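Local coordinates for protein multi-copper Oxidase CueO (PDB 6EVG) that acts as a laccase-like bacterial oxidase with activity towards lignin model compounds and lignosulfonate, probably passing the electrons through copper to dioxygen, at residues E53-G58 against E182-Y187; L67-N72 against L149-D154; H93-P98 against P117-Q122. All coordinates share one frame; numbering follows the deposited sequence.

Interaction 1: residues E53-G58 against E182-Y187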
# COMPACT_ATOMS: atom_id res chain seq x y z
N GLU A 53 -6.84 7.80 -23.87
CA GLU A 53 -5.70 8.20 -23.06
C GLU A 53 -6.14 9.33 -22.13
O GLU A 53 -7.07 10.09 -22.47
CB GLU A 53 -4.74 8.66 -24.12
CG GLU A 53 -3.43 8.97 -23.70
CD GLU A 53 -2.61 9.58 -24.88
OE1 GLU A 53 -2.72 10.79 -25.22
OE2 GLU A 53 -1.92 8.81 -25.51
N ALA A 54 -5.45 9.46 -20.99
CA ALA A 54 -5.77 10.49 -20.01
C ALA A 54 -4.49 11.10 -19.46
O ALA A 54 -3.43 10.47 -19.44
CB ALA A 54 -6.62 9.97 -18.88
N ALA A 55 -4.61 12.32 -18.95
CA ALA A 55 -3.48 12.93 -18.22
C ALA A 55 -3.08 12.07 -17.04
O ALA A 55 -3.93 11.49 -16.37
CB ALA A 55 -3.91 14.29 -17.70
N SER A 56 -1.78 12.00 -16.77
CA SER A 56 -1.25 11.10 -15.78
C SER A 56 0.07 11.61 -15.23
O SER A 56 0.62 12.64 -15.68
CB SER A 56 -1.11 9.70 -16.40
OG SER A 56 -0.15 9.69 -17.41
N ALA A 57 0.64 10.85 -14.28
CA ALA A 57 2.01 11.04 -13.82
C ALA A 57 2.51 9.72 -13.32
O ALA A 57 1.73 8.89 -12.85
CB ALA A 57 2.10 12.12 -12.74
N GLY A 58 3.82 9.52 -13.38
CA GLY A 58 4.42 8.28 -12.95
C GLY A 58 5.86 8.43 -12.62
O GLY A 58 6.39 9.54 -12.51
N GLU A 182 -10.33 8.92 -20.02
CA GLU A 182 -10.08 9.74 -21.21
C GLU A 182 -10.20 11.17 -20.81
O GLU A 182 -11.23 11.59 -20.24
CB GLU A 182 -11.07 9.39 -22.31
CG GLU A 182 -10.96 10.30 -23.53
CD GLU A 182 -9.76 10.20 -24.40
OE1 GLU A 182 -9.67 9.16 -25.03
OE2 GLU A 182 -9.06 11.31 -24.59
N GLY A 183 -9.19 11.97 -21.15
CA GLY A 183 -9.24 13.40 -20.90
C GLY A 183 -8.24 13.85 -19.88
O GLY A 183 -7.46 13.11 -19.27
N ASP A 184 -8.31 15.16 -19.62
CA ASP A 184 -7.39 15.79 -18.72
C ASP A 184 -7.87 16.06 -17.30
O ASP A 184 -7.07 16.29 -16.41
CB ASP A 184 -6.86 17.09 -19.34
CG ASP A 184 -5.95 16.81 -20.54
OD1 ASP A 184 -5.41 15.69 -20.64
OD2 ASP A 184 -5.70 17.73 -21.36
N LYS A 185 -9.18 16.00 -17.11
CA LYS A 185 -9.75 16.26 -15.76
C LYS A 185 -9.97 14.93 -15.11
O LYS A 185 -11.05 14.33 -15.27
CB LYS A 185 -11.04 17.09 -15.89
CG LYS A 185 -10.82 18.46 -16.46
CD LYS A 185 -12.15 19.18 -16.46
CE LYS A 185 -12.04 20.62 -16.86
NZ LYS A 185 -13.44 21.15 -16.85
N VAL A 186 -8.93 14.39 -14.48
CA VAL A 186 -8.95 13.01 -14.01
C VAL A 186 -9.28 12.88 -12.52
O VAL A 186 -9.83 11.85 -12.11
CB VAL A 186 -7.66 12.25 -14.35
CG1 VAL A 186 -7.47 12.18 -15.85
CG2 VAL A 186 -6.44 12.86 -13.68
N TYR A 187 -8.94 13.88 -11.71
CA TYR A 187 -9.16 13.84 -10.26
C TYR A 187 -9.83 15.12 -9.82
O TYR A 187 -9.18 16.14 -9.65
CB TYR A 187 -7.86 13.61 -9.48
CG TYR A 187 -8.07 13.55 -7.97
CD1 TYR A 187 -8.72 12.49 -7.37
CD2 TYR A 187 -7.71 14.61 -7.14
CE1 TYR A 187 -9.00 12.47 -6.02
CE2 TYR A 187 -7.96 14.61 -5.81
CZ TYR A 187 -8.62 13.55 -5.23
OH TYR A 187 -8.94 13.60 -3.88
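Ala54 and Gly183 face each other through their backbones in a single beta bridge, with CA atoms 4.6 Å apart. Two main-chain hydrogen bonds define it: Gly183 N donates to Glu53 O (3.1 Å), and Ala55 N donates to Gly183 O (3.0 Å). Gly183 has phi 113° and psi -178°, where a CB would run into the preceding carbonyl oxygen, so glycine suits the turn of this loop.

The packed part lies beside the bridge. Ala54 CB rests on Val186 CG1 at 3.8 Å, and Val186 CG1 also lies 3.6 Å from Ala55 O; Leu144 of helix 138-144 also touches Val186.

The solvent side is looser. Ala55 CB comes within 3.6 Å of Asp184 OD1, a carboxylate oxygen that forms a salt bridge with Arg45. Glu182 sends CG anti to its backbone N and then bends at chi2 (70°). Its carboxylate lies against the Glu53 backbone, yet the evidence for a grip is slight: Glu53 N to Glu182 OE1 is a weak bond of 3.3 Å. The carboxylate of Glu53 turns to Arg45 instead.

Here the single bridge docks the loop after strand 170-178 on edge strand 54-59 of a cupredoxin-like beta sandwich, as multicopper oxidases build them.

Interaction 2: residues L67-N72 against L149-D154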
# COMPACT_ATOMS: atom_id res chain seq x y z
N LEU A 67 9.44 -1.91 -10.35
CA LEU A 67 9.65 -2.74 -9.14
C LEU A 67 11.14 -2.73 -8.86
O LEU A 67 11.94 -3.23 -9.66
CB LEU A 67 9.08 -4.14 -9.32
CG LEU A 67 9.16 -5.00 -8.03
CD1 LEU A 67 7.98 -5.91 -7.90
CD2 LEU A 67 10.47 -5.73 -7.90
N VAL A 68 11.50 -2.06 -7.77
CA VAL A 68 12.88 -1.96 -7.30
C VAL A 68 13.15 -3.15 -6.39
O VAL A 68 12.44 -3.37 -5.42
CB VAL A 68 13.11 -0.64 -6.55
CG1 VAL A 68 14.55 -0.56 -6.04
CG2 VAL A 68 12.77 0.54 -7.42
N ARG A 69 14.15 -3.98 -6.73
CA ARG A 69 14.50 -5.14 -5.90
C ARG A 69 15.81 -4.89 -5.18
O ARG A 69 16.83 -4.59 -5.84
CB ARG A 69 14.57 -6.38 -6.76
CG ARG A 69 14.78 -7.63 -5.92
CD ARG A 69 14.31 -8.89 -6.66
NE ARG A 69 15.23 -9.11 -7.69
CZ ARG A 69 15.07 -9.98 -8.73
NH1 ARG A 69 13.97 -10.72 -8.91
NH2 ARG A 69 16.07 -10.15 -9.58
N LEU A 70 15.77 -4.91 -3.87
CA LEU A 70 16.87 -4.64 -2.99
C LEU A 70 17.19 -5.84 -2.14
O LEU A 70 16.31 -6.55 -1.66
CB LEU A 70 16.51 -3.50 -2.07
CG LEU A 70 16.13 -2.18 -2.76
CD1 LEU A 70 15.73 -1.15 -1.73
CD2 LEU A 70 17.19 -1.67 -3.68
N LYS A 71 18.48 -6.08 -1.92
CA LYS A 71 18.96 -7.19 -1.10
C LYS A 71 19.13 -6.74 0.34
O LYS A 71 19.73 -5.70 0.60
CB LYS A 71 20.24 -7.74 -1.62
CG LYS A 71 20.12 -8.36 -2.98
CD LYS A 71 21.41 -8.94 -3.49
CE LYS A 71 22.39 -7.88 -3.88
NZ LYS A 71 23.39 -8.46 -4.84
N ASN A 72 18.63 -7.53 1.30
CA ASN A 72 18.91 -7.25 2.67
C ASN A 72 20.42 -7.17 2.85
O ASN A 72 21.19 -7.96 2.27
CB ASN A 72 18.33 -8.35 3.58
CG ASN A 72 18.22 -7.92 5.00
OD1 ASN A 72 17.91 -6.77 5.30
ND2 ASN A 72 18.55 -8.87 5.89
N LEU A 149 7.05 0.01 -6.79
CA LEU A 149 7.09 -1.16 -5.91
C LEU A 149 8.50 -1.39 -5.43
O LEU A 149 9.46 -1.04 -6.12
CB LEU A 149 6.54 -2.40 -6.64
CG LEU A 149 5.16 -2.24 -7.22
CD1 LEU A 149 4.74 -3.50 -7.97
CD2 LEU A 149 4.12 -1.89 -6.15
N MET A 150 8.65 -2.00 -4.25
CA MET A 150 9.98 -2.20 -3.66
C MET A 150 10.06 -3.48 -2.89
O MET A 150 9.47 -3.55 -1.80
CB MET A 150 10.32 -0.97 -2.78
CG MET A 150 11.72 -1.02 -2.20
SD MET A 150 12.23 0.55 -1.43
CE MET A 150 12.63 1.54 -2.84
N VAL A 151 10.71 -4.49 -3.44
CA VAL A 151 10.90 -5.76 -2.78
C VAL A 151 12.23 -5.78 -2.05
O VAL A 151 13.26 -5.43 -2.64
CB VAL A 151 10.82 -6.92 -3.81
CG1 VAL A 151 11.30 -8.22 -3.19
CG2 VAL A 151 9.41 -7.04 -4.35
N VAL A 152 12.21 -6.18 -0.78
CA VAL A 152 13.42 -6.53 -0.05
C VAL A 152 13.50 -8.05 -0.04
O VAL A 152 12.56 -8.70 0.42
CB VAL A 152 13.43 -5.98 1.40
CG1 VAL A 152 14.63 -6.52 2.15
CG2 VAL A 152 13.46 -4.45 1.36
N THR A 153 14.58 -8.60 -0.52
CA THR A 153 14.83 -10.04 -0.56
C THR A 153 16.05 -10.38 0.27
O THR A 153 17.01 -9.64 0.29
CB THR A 153 14.95 -10.56 -1.97
OG1 THR A 153 15.05 -11.99 -1.89
CG2 THR A 153 16.08 -9.96 -2.73
N ASP A 154 16.02 -11.59 0.84
CA ASP A 154 17.17 -12.13 1.52
C ASP A 154 17.76 -13.33 0.81
O ASP A 154 18.64 -13.96 1.35
CB ASP A 154 16.86 -12.51 3.00
CG ASP A 154 15.79 -13.56 3.14
OD1 ASP A 154 15.41 -14.17 2.11
OD2 ASP A 154 15.34 -13.79 4.33
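Leu67 and Leu149 pair at one end of two parallel strands, and Leu67 can be traced outward atom by atom. Its CB lies 4.1 Å from Leu149 CB. With CG anti to the backbone N (chi1 -175°), CG comes to 3.9 Å from Leu149 CB. The tip then divides its contacts: CD1 touches both Leu149 and Val151, while Leu67 CD2 reaches Val151 CG2 at 3.9 Å. An alanine here would probably open a gap beside Val151 CG2 and leave the Leu149 side chain less firmly held.

On the opposite face, Leu70 CD1 meets Met150 SD at 3.9 Å, the two side chains crossing obliquely. Farther along the first face, Thr153 CG2 packs 3.6 Å from Leu70 O and also approaches Arg69 CG; the guanidinium of Arg69 pairs with Glu30.

The backbones give the register. Val68 N, Leu70 N and Asn72 N donate to the carbonyl O atoms of Leu149, Val151 and Thr153, respectively, and Val68 O and Leu70 O accept from Val151 N and Thr153 N. Leu70 N to Val151 O is 2.8 Å and almost straight (177°). Five successive bridges and an 18° angle between the strand directions identify a parallel pair inside a mixed sheet, consistent with the cupredoxin beta sandwich.

Interaction 3: residues H93-P98 against P117-Q122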
# COMPACT_ATOMS: atom_id res chain seq x y z
N HIS A 93 7.19 3.23 1.77
CA HIS A 93 6.08 2.58 2.51
C HIS A 93 6.39 1.10 2.71
O HIS A 93 6.19 0.29 1.82
CB HIS A 93 4.81 2.84 1.71
CG HIS A 93 3.53 2.51 2.41
ND1 HIS A 93 2.40 3.28 2.19
CD2 HIS A 93 3.21 1.46 3.20
CE1 HIS A 93 1.40 2.70 2.85
NE2 HIS A 93 1.85 1.60 3.47
N GLY A 94 6.90 0.79 3.91
CA GLY A 94 7.36 -0.52 4.27
C GLY A 94 8.84 -0.69 4.42
O GLY A 94 9.32 -1.67 4.98
N LEU A 95 9.61 0.29 3.94
CA LEU A 95 11.06 0.24 4.12
C LEU A 95 11.43 0.69 5.51
O LEU A 95 10.76 1.56 6.09
CB LEU A 95 11.75 1.15 3.06
CG LEU A 95 13.18 0.84 2.72
CD1 LEU A 95 13.25 -0.54 2.00
CD2 LEU A 95 13.78 1.92 1.86
N PHE A 96 12.46 0.06 6.09
CA PHE A 96 12.89 0.45 7.45
C PHE A 96 14.04 1.45 7.32
O PHE A 96 15.18 1.08 6.99
CB PHE A 96 13.36 -0.73 8.27
CG PHE A 96 12.30 -1.68 8.78
CD1 PHE A 96 11.04 -1.81 8.22
CD2 PHE A 96 12.63 -2.54 9.81
CE1 PHE A 96 10.13 -2.75 8.72
CE2 PHE A 96 11.72 -3.47 10.30
CZ PHE A 96 10.48 -3.55 9.75
N VAL A 97 13.72 2.71 7.62
CA VAL A 97 14.71 3.81 7.61
C VAL A 97 14.41 4.76 8.75
O VAL A 97 13.26 4.95 9.13
CB VAL A 97 14.72 4.59 6.26
CG1 VAL A 97 15.27 3.75 5.13
CG2 VAL A 97 13.37 5.21 5.93
N PRO A 98 15.44 5.46 9.21
CA PRO A 98 15.17 6.63 10.07
C PRO A 98 14.46 7.70 9.27
O PRO A 98 14.56 7.75 8.05
CB PRO A 98 16.56 7.11 10.52
CG PRO A 98 17.47 6.58 9.51
CD PRO A 98 16.86 5.32 8.91
N PRO A 117 18.69 10.17 -0.92
CA PRO A 117 18.98 9.48 0.34
C PRO A 117 19.72 8.15 0.11
O PRO A 117 19.43 7.42 -0.85
CB PRO A 117 17.60 9.24 0.94
CG PRO A 117 16.70 9.20 -0.25
CD PRO A 117 17.23 10.24 -1.19
N GLU A 118 20.64 7.86 1.00
CA GLU A 118 21.42 6.64 0.97
C GLU A 118 20.97 5.72 2.10
O GLU A 118 21.06 6.09 3.27
CB GLU A 118 22.90 6.97 1.12
CG GLU A 118 23.40 7.86 0.00
CD GLU A 118 24.83 8.33 0.14
OE1 GLU A 118 25.55 7.88 1.07
OE2 GLU A 118 25.24 9.11 -0.77
N VAL A 119 20.47 4.56 1.74
CA VAL A 119 19.84 3.61 2.68
C VAL A 119 20.63 2.35 2.79
O VAL A 119 21.00 1.75 1.80
CB VAL A 119 18.38 3.30 2.25
CG1 VAL A 119 17.78 2.23 3.11
CG2 VAL A 119 17.55 4.57 2.15
N LYS A 120 20.78 1.88 4.02
CA LYS A 120 21.38 0.60 4.31
C LYS A 120 20.27 -0.33 4.75
O LYS A 120 19.68 -0.14 5.84
CB LYS A 120 22.45 0.79 5.39
CG LYS A 120 23.25 -0.49 5.62
CD LYS A 120 24.28 -0.36 6.75
CE LYS A 120 25.44 0.49 6.43
NZ LYS A 120 26.43 0.50 7.54
N ILE A 121 19.95 -1.30 3.94
CA ILE A 121 18.78 -2.18 4.17
C ILE A 121 19.07 -3.23 5.23
O ILE A 121 20.05 -3.95 5.12
CB ILE A 121 18.39 -2.85 2.84
CG1 ILE A 121 18.12 -1.83 1.71
CG2 ILE A 121 17.22 -3.78 3.06
CD1 ILE A 121 16.96 -0.93 1.88
N GLN A 122 18.19 -3.29 6.24
CA GLN A 122 18.28 -4.39 7.23
C GLN A 122 16.89 -4.57 7.80
O GLN A 122 16.45 -3.85 8.69
CB GLN A 122 19.31 -4.10 8.31
CG GLN A 122 19.49 -5.29 9.24
CD GLN A 122 20.47 -5.11 10.36
OE1 GLN A 122 21.52 -4.46 10.23
NE2 GLN A 122 20.17 -5.71 11.51
O HOH W 1 16.00 -1.48 5.88
O HOH W 2 17.93 1.49 7.29
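Val97 and Val119 meet through methyl groups, and apolar packing of this kind accounts for most of the direct contact. Val97 CG1, anti to its carbonyl carbon (chi1 -69°), lies 3.6 Å from Val119 CG1 and 3.8 Å from Val119 CG2, so one methyl touches both branches of the other valine. The two side chains cross at about a right angle. Leu95 and Ile121 cross in the same manner, Leu95 CD1 approaching Ile121 CD1 at 3.7 Å; chi2 values of 67° and -65° place these two CD1 atoms. Leu95 CD2 adds a longer approach to Val119 CG1 at 4.2 Å.

The polar link is carried by water. Phe96 O accepts hydrogen bonds from two molecules. One lies 2.9 Å from Phe96 O and accepts from Gln122 N; the other lies 2.8 Å from Phe96 O and donates also to Lys120 O. The two backbones are thereby joined without pairing directly: Val97 CA and Val119 CA are 7.1 Å apart.

Aromatic contacts lead elsewhere. The Phe96 ring forms a cation-pi contact with Arg478. His93 stacks on His437 and lies among His91, His131 and His491, a cluster consistent with the trinuclear copper site of this family.

In the fold, this loop follows strand 91-93, an outermost strand of one sheet, and packs on strand 114-120, an outermost strand of another sheet. Leu95 also touches Met150 and Val152 of strand 148-153, while Val119 rests on Leu78 of strand 75-82.

Overall arrangement
Interactions 2 and 3 form one packed region: their centres are 11 Å apart, Met150 SD meets Leu95 CD1 at 3.7 Å, and Leu70 CD1 meets Ile121 CD1 at 3.8 Å. Interaction 1 stands apart, its centre 30 Å from that of interaction 2 and 32 Å from that of interaction 3. A shared sheet still connects it to interaction 3, since strands 54-59 and 114-120 are the two outermost strands of that sheet. Each of these two also has a residue near copper-site residues. Tyr187 of interaction 1 hydrogen-bonds Glu494, next to His495, which binds copper together with His434 and Cys490; His93 of interaction 3 joins the histidine cluster, probably the trinuclear site.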